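Local coordinates for protein nigritoxine (PDB 5M41) that is a bacterial toxin of Vibrio nigripulchritudo that acts on crustaceans and insects, at residues 672-677 and 692-697; 245-248 and 253-256; 365-370 and 407-412. All blocks are in the same frame, centred on the assembly; numbering follows the deposited sequence.

Interaction 1 (672-677 and 692-697); sequences TVVENA and NNIVES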
ATOM      1  N   THR A 672      -6.780   6.170  30.370  1.00 42.52           N
ATOM      2  CA  THR A 672      -7.817   5.240  29.877  1.00 43.74           C
ATOM      3  C   THR A 672      -8.744   5.935  28.870  1.00 43.32           C
ATOM      4  O   THR A 672      -9.003   5.415  27.805  1.00 44.24           O
ATOM      5  CB  THR A 672      -8.636   4.654  31.039  1.00 45.80           C
ATOM      6  OG1 THR A 672      -7.750   3.950  31.923  1.00 47.29           O
ATOM      7  CG2 THR A 672      -9.734   3.689  30.526  1.00 44.43           C
ATOM      8  N   VAL A 673      -9.212   7.134  29.190  1.00 42.60           N
ATOM      9  CA  VAL A 673     -10.096   7.844  28.271  1.00 42.28           C
ATOM     10  C   VAL A 673      -9.332   8.266  27.004  1.00 42.12           C
ATOM     11  O   VAL A 673      -9.794   8.039  25.878  1.00 41.43           O
ATOM     12  CB  VAL A 673     -10.842   9.003  28.977  1.00 44.12           C
ATOM     13  CG1 VAL A 673     -11.561   9.897  27.980  1.00 44.29           C
ATOM     14  CG2 VAL A 673     -11.874   8.425  29.948  1.00 45.40           C
ATOM     15  N   VAL A 674      -8.129   8.808  27.177  1.00 41.16           N
ATOM     16  CA  VAL A 674      -7.359   9.309  26.042  1.00 41.38           C
ATOM     17  C   VAL A 674      -7.095   8.194  25.028  1.00 42.52           C
ATOM     18  O   VAL A 674      -7.261   8.386  23.817  1.00 42.84           O
ATOM     19  CB  VAL A 674      -6.021   9.937  26.517  1.00 40.10           C
ATOM     20  CG1 VAL A 674      -5.039  10.060  25.355  1.00 40.13           C
ATOM     21  CG2 VAL A 674      -6.287  11.298  27.140  1.00 40.98           C
ATOM     22  N   GLU A 675      -6.664   7.047  25.552  1.00 42.82           N
ATOM     23  CA  GLU A 675      -6.374   5.850  24.792  1.00 45.32           C
ATOM     24  C   GLU A 675      -7.597   5.355  23.993  1.00 47.02           C
ATOM     25  O   GLU A 675      -7.474   4.972  22.846  1.00 45.86           O
ATOM     26  CB  GLU A 675      -5.932   4.761  25.760  1.00 48.60           C
ATOM     27  CG  GLU A 675      -5.382   3.506  25.117  1.00 54.72           C
ATOM     28  CD  GLU A 675      -4.848   2.522  26.149  1.00 62.31           C
ATOM     29  OE1 GLU A 675      -5.426   2.464  27.264  1.00 65.21           O
ATOM     30  OE2 GLU A 675      -3.851   1.808  25.852  1.00 64.44           O
ATOM     31  N   ASN A 676      -8.770   5.384  24.611  1.00 47.36           N
ATOM     32  CA  ASN A 676      -9.999   5.039  23.907  1.00 50.28           C
ATOM     33  C   ASN A 676     -10.445   6.064  22.857  1.00 46.63           C
ATOM     34  O   ASN A 676     -11.195   5.712  21.962  1.00 47.06           O
ATOM     35  CB  ASN A 676     -11.142   4.794  24.880  1.00 51.37           C
ATOM     36  CG  ASN A 676     -12.427   4.360  24.170  1.00 57.53           C
ATOM     37  OD1 ASN A 676     -12.504   3.258  23.601  1.00 59.90           O
ATOM     38  ND2 ASN A 676     -13.434   5.231  24.183  1.00 50.65           N
ATOM     39  N   ALA A 677     -10.008   7.323  22.964  1.00 43.84           N
ATOM     40  CA  ALA A 677     -10.389   8.334  21.950  1.00 42.96           C
ATOM     41  C   ALA A 677     -11.923   8.336  21.642  1.00 44.50           C
ATOM     42  O   ALA A 677     -12.323   8.204  20.488  1.00 44.82           O
ATOM     43  CB  ALA A 677      -9.603   8.083  20.660  1.00 42.15           C
ATOM     44  N   ASN A 692      -0.585   5.633  20.538  1.00 41.27           N
ATOM     45  CA  ASN A 692       0.246   4.742  21.385  1.00 43.83           C
ATOM     46  C   ASN A 692       1.463   5.475  21.997  1.00 43.61           C
ATOM     47  O   ASN A 692       1.771   5.308  23.181  1.00 42.31           O
ATOM     48  CB  ASN A 692       0.745   3.526  20.584  1.00 43.19           C
ATOM     49  CG  ASN A 692      -0.377   2.550  20.230  1.00 48.37           C
ATOM     50  OD1 ASN A 692      -1.490   2.643  20.752  1.00 50.18           O
ATOM     51  ND2 ASN A 692      -0.093   1.615  19.324  1.00 48.62           N
ATOM     52  N   ASN A 693       2.155   6.271  21.171  1.00 41.24           N
ATOM     53  CA  ASN A 693       3.279   7.068  21.648  1.00 42.22           C
ATOM     54  C   ASN A 693       2.887   8.152  22.655  1.00 40.51           C
ATOM     55  O   ASN A 693       3.639   8.417  23.577  1.00 42.00           O
ATOM     56  CB  ASN A 693       4.065   7.654  20.479  1.00 41.76           C
ATOM     57  CG  ASN A 693       5.025   6.655  19.887  1.00 42.65           C
ATOM     58  OD1 ASN A 693       5.858   6.106  20.588  1.00 43.87           O
ATOM     59  ND2 ASN A 693       4.920   6.420  18.595  1.00 46.47           N
ATOM     60  N   ILE A 694       1.710   8.768  22.486  1.00 41.21           N
ATOM     61  CA  ILE A 694       1.196   9.735  23.461  1.00 39.59           C
ATOM     62  C   ILE A 694       1.046   9.055  24.830  1.00 40.70           C
ATOM     63  O   ILE A 694       1.469   9.591  25.873  1.00 41.11           O
ATOM     64  CB  ILE A 694      -0.155  10.308  23.002  1.00 39.58           C
ATOM     65  CG1 ILE A 694       0.041  11.343  21.890  1.00 38.35           C
ATOM     66  CG2 ILE A 694      -0.968  10.868  24.176  1.00 39.75           C
ATOM     67  CD1 ILE A 694      -1.263  11.817  21.287  1.00 39.99           C
ATOM     68  N   VAL A 695       0.449   7.875  24.802  1.00 41.14           N
ATOM     69  CA  VAL A 695       0.132   7.107  25.983  1.00 40.59           C
ATOM     70  C   VAL A 695       1.426   6.561  26.608  1.00 42.28           C
ATOM     71  O   VAL A 695       1.671   6.714  27.819  1.00 40.74           O
ATOM     72  CB  VAL A 695      -0.882   5.991  25.610  1.00 42.92           C
ATOM     73  CG1 VAL A 695      -0.969   4.924  26.686  1.00 44.54           C
ATOM     74  CG2 VAL A 695      -2.265   6.612  25.388  1.00 43.11           C
ATOM     75  N   GLU A 696       2.251   5.936  25.781  1.00 41.98           N
ATOM     76  CA  GLU A 696       3.532   5.395  26.238  1.00 46.55           C
ATOM     77  C   GLU A 696       4.409   6.491  26.853  1.00 44.78           C
ATOM     78  O   GLU A 696       5.043   6.241  27.865  1.00 43.77           O
ATOM     79  CB  GLU A 696       4.258   4.680  25.097  1.00 47.86           C
ATOM     80  CG  GLU A 696       5.637   4.138  25.444  1.00 57.82           C
ATOM     81  CD  GLU A 696       6.286   3.416  24.265  1.00 67.93           C
ATOM     82  OE1 GLU A 696       6.303   3.980  23.145  1.00 68.01           O
ATOM     83  OE2 GLU A 696       6.776   2.275  24.450  1.00 77.07           O
ATOM     84  N   SER A 697       4.421   7.697  26.264  1.00 43.69           N
ATOM     85  CA  SER A 697       5.121   8.857  26.863  1.00 43.65           C
ATOM     86  C   SER A 697       4.620   9.108  28.266  1.00 43.95           C
ATOM     87  O   SER A 697       5.403   9.324  29.187  1.00 41.24           O
ATOM     88  CB  SER A 697       4.876  10.142  26.078  1.00 44.81           C
ATOM     89  OG  SER A 697       5.629  10.174  24.895  1.00 49.54           O
TER

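Interaction 2 (245-248 and 253-256); sequences RAIQ and HLAK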
ATOM      1  N   ARG A 245       2.277 -13.071 -22.221  1.00 40.23           N
ATOM      2  CA  ARG A 245       3.372 -12.950 -21.272  1.00 41.94           C
ATOM      3  C   ARG A 245       2.983 -12.042 -20.090  1.00 40.54           C
ATOM      4  O   ARG A 245       3.403 -12.282 -18.964  1.00 42.42           O
ATOM      5  CB  ARG A 245       4.638 -12.419 -21.960  1.00 44.16           C
ATOM      6  CG  ARG A 245       5.276 -13.435 -22.897  1.00 46.30           C
ATOM      7  CD  ARG A 245       6.455 -12.826 -23.639  1.00 50.60           C
ATOM      8  NE  ARG A 245       7.474 -12.325 -22.719  1.00 52.89           N
ATOM      9  CZ  ARG A 245       8.471 -13.049 -22.234  1.00 57.53           C
ATOM     10  NH1 ARG A 245       8.615 -14.326 -22.579  1.00 60.22           N
ATOM     11  NH2 ARG A 245       9.341 -12.478 -21.412  1.00 63.11           N
ATOM     12  N   ALA A 246       2.165 -11.029 -20.359  1.00 39.65           N
ATOM     13  CA  ALA A 246       1.796 -10.011 -19.361  1.00 38.81           C
ATOM     14  C   ALA A 246       0.412 -10.236 -18.730  1.00 37.01           C
ATOM     15  O   ALA A 246      -0.142  -9.329 -18.106  1.00 37.28           O
ATOM     16  CB  ALA A 246       1.882  -8.609 -19.990  1.00 37.69           C
ATOM     17  N   ILE A 247      -0.146 -11.430 -18.910  1.00 35.93           N
ATOM     18  CA  ILE A 247      -1.499 -11.770 -18.413  1.00 35.96           C
ATOM     19  C   ILE A 247      -1.721 -11.498 -16.911  1.00 34.99           C
ATOM     20  O   ILE A 247      -2.812 -11.130 -16.508  1.00 35.30           O
ATOM     21  CB  ILE A 247      -1.914 -13.233 -18.794  1.00 35.59           C
ATOM     22  CG1 ILE A 247      -3.353 -13.537 -18.400  1.00 37.24           C
ATOM     23  CG2 ILE A 247      -1.085 -14.276 -18.071  1.00 35.64           C
ATOM     24  CD1 ILE A 247      -4.383 -12.866 -19.273  1.00 34.36           C
ATOM     25  N   GLN A 248      -0.695 -11.683 -16.088  1.00 35.82           N
ATOM     26  CA  GLN A 248      -0.819 -11.378 -14.652  1.00 35.91           C
ATOM     27  C   GLN A 248      -0.130 -10.051 -14.273  1.00 36.81           C
ATOM     28  O   GLN A 248       0.168  -9.818 -13.113  1.00 36.58           O
ATOM     29  CB  GLN A 248      -0.276 -12.553 -13.820  1.00 36.39           C
ATOM     30  CG  GLN A 248      -1.106 -13.817 -14.020  1.00 36.36           C
ATOM     31  CD  GLN A 248      -0.712 -14.942 -13.067  1.00 38.40           C
ATOM     32  OE1 GLN A 248       0.450 -15.250 -12.928  1.00 40.02           O
ATOM     33  NE2 GLN A 248      -1.700 -15.567 -12.435  1.00 37.09           N
ATOM     34  N   HIS A 253      -3.778  -5.632 -20.538  1.00 36.48           N
ATOM     35  CA  HIS A 253      -4.945  -5.262 -21.334  1.00 39.73           C
ATOM     36  C   HIS A 253      -5.826  -6.460 -21.557  1.00 37.72           C
ATOM     37  O   HIS A 253      -7.060  -6.375 -21.506  1.00 36.01           O
ATOM     38  CB  HIS A 253      -4.496  -4.586 -22.643  1.00 44.61           C
ATOM     39  CG  HIS A 253      -3.851  -3.233 -22.419  1.00 48.68           C
ATOM     40  ND1 HIS A 253      -4.559  -2.068 -22.446  1.00 53.31           N
ATOM     41  CD2 HIS A 253      -2.544  -2.887 -22.078  1.00 48.89           C
ATOM     42  CE1 HIS A 253      -3.737  -1.034 -22.157  1.00 51.43           C
ATOM     43  NE2 HIS A 253      -2.502  -1.533 -21.948  1.00 51.74           N
ATOM     44  N   LEU A 254      -5.191  -7.606 -21.740  1.00 36.79           N
ATOM     45  CA  LEU A 254      -5.920  -8.845 -21.886  1.00 35.99           C
ATOM     46  C   LEU A 254      -6.615  -9.253 -20.570  1.00 36.43           C
ATOM     47  O   LEU A 254      -7.756  -9.718 -20.589  1.00 36.80           O
ATOM     48  CB  LEU A 254      -4.972  -9.930 -22.393  1.00 36.66           C
ATOM     49  CG  LEU A 254      -5.504 -11.342 -22.607  1.00 38.12           C
ATOM     50  CD1 LEU A 254      -6.644 -11.301 -23.636  1.00 37.70           C
ATOM     51  CD2 LEU A 254      -4.384 -12.264 -23.066  1.00 37.03           C
ATOM     52  N   ALA A 255      -5.952  -9.085 -19.420  1.00 35.89           N
ATOM     53  CA  ALA A 255      -6.675  -9.299 -18.153  1.00 34.42           C
ATOM     54  C   ALA A 255      -7.912  -8.371 -18.039  1.00 34.05           C
ATOM     55  O   ALA A 255      -8.993  -8.777 -17.547  1.00 33.84           O
ATOM     56  CB  ALA A 255      -5.753  -9.092 -16.961  1.00 33.58           C
ATOM     57  N   LYS A 256      -7.770  -7.134 -18.487  1.00 33.75           N
ATOM     58  CA  LYS A 256      -8.945  -6.230 -18.516  1.00 34.98           C
ATOM     59  C   LYS A 256     -10.061  -6.822 -19.401  1.00 33.69           C
ATOM     60  O   LYS A 256     -11.230  -6.805 -19.035  1.00 32.33           O
ATOM     61  CB  LYS A 256      -8.566  -4.816 -18.973  1.00 35.95           C
ATOM     62  CG  LYS A 256      -9.738  -3.821 -18.939  1.00 39.29           C
ATOM     63  CD  LYS A 256      -9.357  -2.399 -19.387  1.00 41.83           C
ATOM     64  CE  LYS A 256      -8.988  -2.376 -20.865  1.00 45.73           C
ATOM     65  NZ  LYS A 256      -8.196  -1.178 -21.256  1.00 48.59           N
TER

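Interaction 3 (365-370 and 407-412); sequences TGVDIV and SKIGNA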
ATOM      1  N   THR A 365      -1.294   2.872   4.314  1.00 41.13           N
ATOM      2  CA  THR A 365       0.124   3.134   4.525  1.00 40.64           C
ATOM      3  C   THR A 365       0.953   3.163   3.244  1.00 39.68           C
ATOM      4  O   THR A 365       2.158   3.401   3.298  1.00 41.24           O
ATOM      5  CB  THR A 365       0.736   2.076   5.448  1.00 40.57           C
ATOM      6  OG1 THR A 365       0.418   0.787   4.926  1.00 40.52           O
ATOM      7  CG2 THR A 365       0.190   2.200   6.899  1.00 40.93           C
ATOM      8  N   GLY A 366       0.340   2.925   2.087  1.00 38.18           N
ATOM      9  CA  GLY A 366       1.142   2.794   0.869  1.00 37.29           C
ATOM     10  C   GLY A 366       0.482   2.039  -0.269  1.00 36.82           C
ATOM     11  O   GLY A 366      -0.750   1.919  -0.314  1.00 38.02           O
ATOM     12  N   VAL A 367       1.299   1.538  -1.197  1.00 35.20           N
ATOM     13  CA  VAL A 367       0.783   0.772  -2.320  1.00 34.98           C
ATOM     14  C   VAL A 367       1.537  -0.536  -2.494  1.00 35.54           C
ATOM     15  O   VAL A 367       2.708  -0.644  -2.135  1.00 33.19           O
ATOM     16  CB  VAL A 367       0.803   1.552  -3.667  1.00 36.47           C
ATOM     17  CG1 VAL A 367       0.134   2.912  -3.491  1.00 36.88           C
ATOM     18  CG2 VAL A 367       2.230   1.734  -4.163  1.00 38.12           C
ATOM     19  N   ASP A 368       0.839  -1.534  -3.029  1.00 33.62           N
ATOM     20  CA  ASP A 368       1.484  -2.768  -3.449  1.00 34.66           C
ATOM     21  C   ASP A 368       1.338  -2.900  -4.968  1.00 33.52           C
ATOM     22  O   ASP A 368       0.254  -2.708  -5.511  1.00 32.93           O
ATOM     23  CB  ASP A 368       0.804  -3.967  -2.804  1.00 34.88           C
ATOM     24  CG  ASP A 368       0.798  -3.902  -1.274  1.00 41.09           C
ATOM     25  OD1 ASP A 368       1.831  -3.542  -0.642  1.00 37.89           O
ATOM     26  OD2 ASP A 368      -0.257  -4.261  -0.693  1.00 46.07           O
ATOM     27  N   ILE A 369       2.424  -3.254  -5.629  1.00 32.34           N
ATOM     28  CA  ILE A 369       2.420  -3.519  -7.065  1.00 32.32           C
ATOM     29  C   ILE A 369       2.497  -5.035  -7.232  1.00 31.11           C
ATOM     30  O   ILE A 369       3.475  -5.667  -6.799  1.00 31.61           O
ATOM     31  CB  ILE A 369       3.601  -2.802  -7.757  1.00 33.39           C
ATOM     32  CG1 ILE A 369       3.536  -1.281  -7.471  1.00 35.29           C
ATOM     33  CG2 ILE A 369       3.589  -3.104  -9.265  1.00 32.49           C
ATOM     34  CD1 ILE A 369       4.816  -0.494  -7.753  1.00 34.52           C
ATOM     35  N   VAL A 370       1.435  -5.624  -7.779  1.00 30.59           N
ATOM     36  CA  VAL A 370       1.291  -7.105  -7.830  1.00 31.65           C
ATOM     37  C   VAL A 370       1.282  -7.626  -9.278  1.00 32.70           C
ATOM     38  O   VAL A 370       0.523  -7.150 -10.107  1.00 31.96           O
ATOM     39  CB  VAL A 370       0.009  -7.556  -7.104  1.00 32.61           C
ATOM     40  CG1 VAL A 370      -0.219  -9.071  -7.251  1.00 32.40           C
ATOM     41  CG2 VAL A 370       0.074  -7.167  -5.624  1.00 32.15           C
ATOM     42  N   SER A 407      -7.269   7.743   0.786  1.00 52.87           N
ATOM     43  CA  SER A 407      -7.756   8.834  -0.025  1.00 57.21           C
ATOM     44  C   SER A 407      -6.627   9.732  -0.560  1.00 56.34           C
ATOM     45  O   SER A 407      -6.560   9.981  -1.759  1.00 56.30           O
ATOM     46  CB  SER A 407      -8.798   9.623   0.771  1.00 62.07           C
ATOM     47  OG  SER A 407      -8.947  10.918   0.237  1.00 69.37           O
ATOM     48  N   LYS A 408      -5.729  10.194   0.315  1.00 56.33           N
ATOM     49  CA  LYS A 408      -4.542  10.950  -0.124  1.00 55.43           C
ATOM     50  C   LYS A 408      -3.670  10.169  -1.108  1.00 51.54           C
ATOM     51  O   LYS A 408      -3.209  10.717  -2.108  1.00 52.13           O
ATOM     52  CB  LYS A 408      -3.680  11.378   1.067  1.00 57.01           C
ATOM     53  CG  LYS A 408      -4.029  12.741   1.662  1.00 62.03           C
ATOM     54  CD  LYS A 408      -3.117  13.027   2.850  1.00 63.35           C
ATOM     55  CE  LYS A 408      -3.311  14.422   3.417  1.00 71.43           C
ATOM     56  NZ  LYS A 408      -4.603  14.554   4.132  1.00 76.32           N
ATOM     57  N   ILE A 409      -3.441   8.886  -0.838  1.00 48.44           N
ATOM     58  CA  ILE A 409      -2.640   8.091  -1.766  1.00 46.53           C
ATOM     59  C   ILE A 409      -3.350   7.986  -3.118  1.00 47.44           C
ATOM     60  O   ILE A 409      -2.744   8.256  -4.164  1.00 47.11           O
ATOM     61  CB  ILE A 409      -2.289   6.699  -1.198  1.00 44.52           C
ATOM     62  CG1 ILE A 409      -1.343   6.858   0.007  1.00 43.33           C
ATOM     63  CG2 ILE A 409      -1.661   5.854  -2.274  1.00 41.81           C
ATOM     64  CD1 ILE A 409      -1.299   5.668   0.945  1.00 42.46           C
ATOM     65  N   GLY A 410      -4.634   7.629  -3.097  1.00 48.30           N
ATOM     66  CA  GLY A 410      -5.401   7.514  -4.340  1.00 51.19           C
ATOM     67  C   GLY A 410      -5.369   8.793  -5.174  1.00 55.34           C
ATOM     68  O   GLY A 410      -5.166   8.749  -6.394  1.00 56.77           O
ATOM     69  N   ASN A 411      -5.572   9.930  -4.510  1.00 58.07           N
ATOM     70  CA  ASN A 411      -5.534  11.252  -5.153  1.00 61.60           C
ATOM     71  C   ASN A 411      -4.171  11.602  -5.735  1.00 62.49           C
ATOM     72  O   ASN A 411      -4.087  12.198  -6.810  1.00 63.79           O
ATOM     73  CB  ASN A 411      -5.956  12.343  -4.170  1.00 66.59           C
ATOM     74  CG  ASN A 411      -7.404  12.220  -3.745  1.00 70.66           C
ATOM     75  OD1 ASN A 411      -8.167  11.422  -4.297  1.00 72.31           O
ATOM     76  ND2 ASN A 411      -7.795  13.023  -2.764  1.00 75.50           N
ATOM     77  N   ALA A 412      -3.100  11.226  -5.039  1.00 59.90           N
ATOM     78  CA  ALA A 412      -1.762  11.524  -5.533  1.00 59.24           C
ATOM     79  C   ALA A 412      -1.438  10.685  -6.775  1.00 61.38           C
ATOM     80  O   ALA A 412      -0.727  11.140  -7.678  1.00 64.34           O
ATOM     81  CB  ALA A 412      -0.734  11.323  -4.433  1.00 56.54           C
TER

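Interaction 1 (672-677 and 692-697)
Glu675 and Val695 mark the place where two nearly antiparallel helices come closest, their CA atoms 6.7 Å apart. The short axes of 672-676 and 692-697 approach to 10.0 Å and make an angle of 166° between their N-to-C directions. At that spacing the gap suits branched aliphatic side chains. The first helix then ends: Ala677 turns out of helical geometry with positive phi.

CG2 of Val695 is the methyl that reaches across. It stands 4.1 Å from CB of Glu675 and 4.4 Å from CG1 of Val674. The valine torsion (chi1 164°) sets CG2 beside its own backbone N, where it projects to the facing helix. CG1 of Val674 also meets CG2 of Ile694, at 4.3 Å, so this methyl lies near two residues of consecutive helix positions.

The pair is a helical hairpin, made by helices 667-676 and 688-704 with a 14-residue stretch between the two segments, and helix 603-614 packs against the pair, through Phe606 on Val674 and Tyr609 and Ile610 on Ile694. Glutamate fits the margin because its aliphatic root packs while CG, anti to the backbone N (chi1 -171°), and the extended chain beyond it lead the carboxylate towards Arg699, with which it makes a long, weak ion pair.

Behind the interface, Ser697 is buried and turns its hydroxyl back on its own helix. OG donates to Asn693 O at 3.0 Å, from the face of the carbonyl plane opposite to that used by Ser697 N, so one oxygen is gripped by two donors.

Interaction 2 (245-248 and 253-256)
Ile247, Leu254 and Ala255 fasten the short loop between helix 240-245 and helix 253-264, a helix-loop-helix connection in which the chain leaves one helix at Ala246 and starts the next only a few residues later. The loop folds back on the first turn of the second helix, bringing the CA atoms of Ile247 and Ala255 to 5.7 Å.

Ile247 does most of the touching. With CG1 anti to the backbone N (chi1 -175°), its longer branch runs out to the helix, and the terminal CD1 lies against one branch of Leu254, 3.8 Å from CG and likewise 3.8 Å from CD2. The two side chains cross obliquely, and their contact rests on the single methyl CD1 of Ile247. Leu254 also stretches away from its own backbone N (chi1 179°), which carries CG and CD2 towards the loop; it packs on Leu244 as well, and so ties the second helix to the first. A smaller contact lies one residue further on: CB of Ala255 comes to 3.6 Å from the carbonyl O of Ile247. Alanine suits this place because the backbone of the loop passes close by.

The surroundings complete the joint. Ala24 and Val25 of helix 22-30 pack on Ile247, while Leu254 N donates to Glu243 OE1 and Ala255 N is hydrogen-bonded to Ser252 OG, so these two amides at the helix start are supplied with acceptors.

Between the two segments themselves the contact is van der Waals in kind, one part methyl on aliphatic side chain, the other methyl on a carbonyl oxygen. Its hold therefore depends on shape and burial, and polar restraint of the turn comes from neighbouring side chains such as Glu243 and Ser252.

Interaction 3 (365-370 and 407-412)
Thr365 and Gly366 offer Ile409 the bare backbone at the entrance to strand 366-370. CB of Thr365 points away from the helix, and OG1 is bonded to Gln442; what the residue presents to Ile409 is its carbonyl carbon, 4.1 Å from CD1. At Gly366 the same CD1 comes closest, 3.4 Å from N and 3.8 Å from CA, and it sits above the flat face of the Thr365-Gly366 peptide. Glycine suits this place on account of its own conformation: at phi 158° and psi -159° a beta-carbon would be pressed against the carbonyl O of Thr365.

Val367 supplies the side-chain part of the contact. Its CG1 meets CG2 of Ile409 at 3.7 Å. Ile409 can serve both neighbours because its branches part: CG1 stands beside the backbone N (chi1 -67°) and leads to CD1 over the glycine, whereas CG2 takes the place beside the carbonyl carbon and faces the valine. Beta-branching thus lets one residue cover two consecutive strand positions.

Asp368 leaves the helix behind, and its buried carboxylate is satisfied by several donors, among them NE2 of the same Gln442 that holds Thr365. Beyond it, Ile369 packs on Ile389 of helix 386-396, the helix that also sets Ile388 and Leu392 against Val367.

Strand 366-370 runs antiparallel between strands 328-336 and 359-363, and Ile362 of the latter also touches Ile409. A helix thus lies on an antiparallel sheet and packs on it here through one isoleucine, which meets both strand backbone and a valine side chain, an arrangement found in alpha+beta architectures.

In the fold
All three are largely buried van der Waals contacts, yet they join different elements: two helices in interaction 1, a loop and the helix after it in interaction 2, and a strand and a helix in interaction 3. The centre of interaction 3 lies about 5 Å from the centre of the chain; the other two lie on opposite sides of that centre, their own centres 47 Å apart. Interactions 2 and 3 are neighbours, with nearest atoms about 4 Å apart, and Pro250, from the loop between 245-248 and 253-256, packs on Ile369. Interaction 1 meets through aliphatic side-chain carbons alone, at looser distances, whereas the other two also press a methyl on backbone atoms.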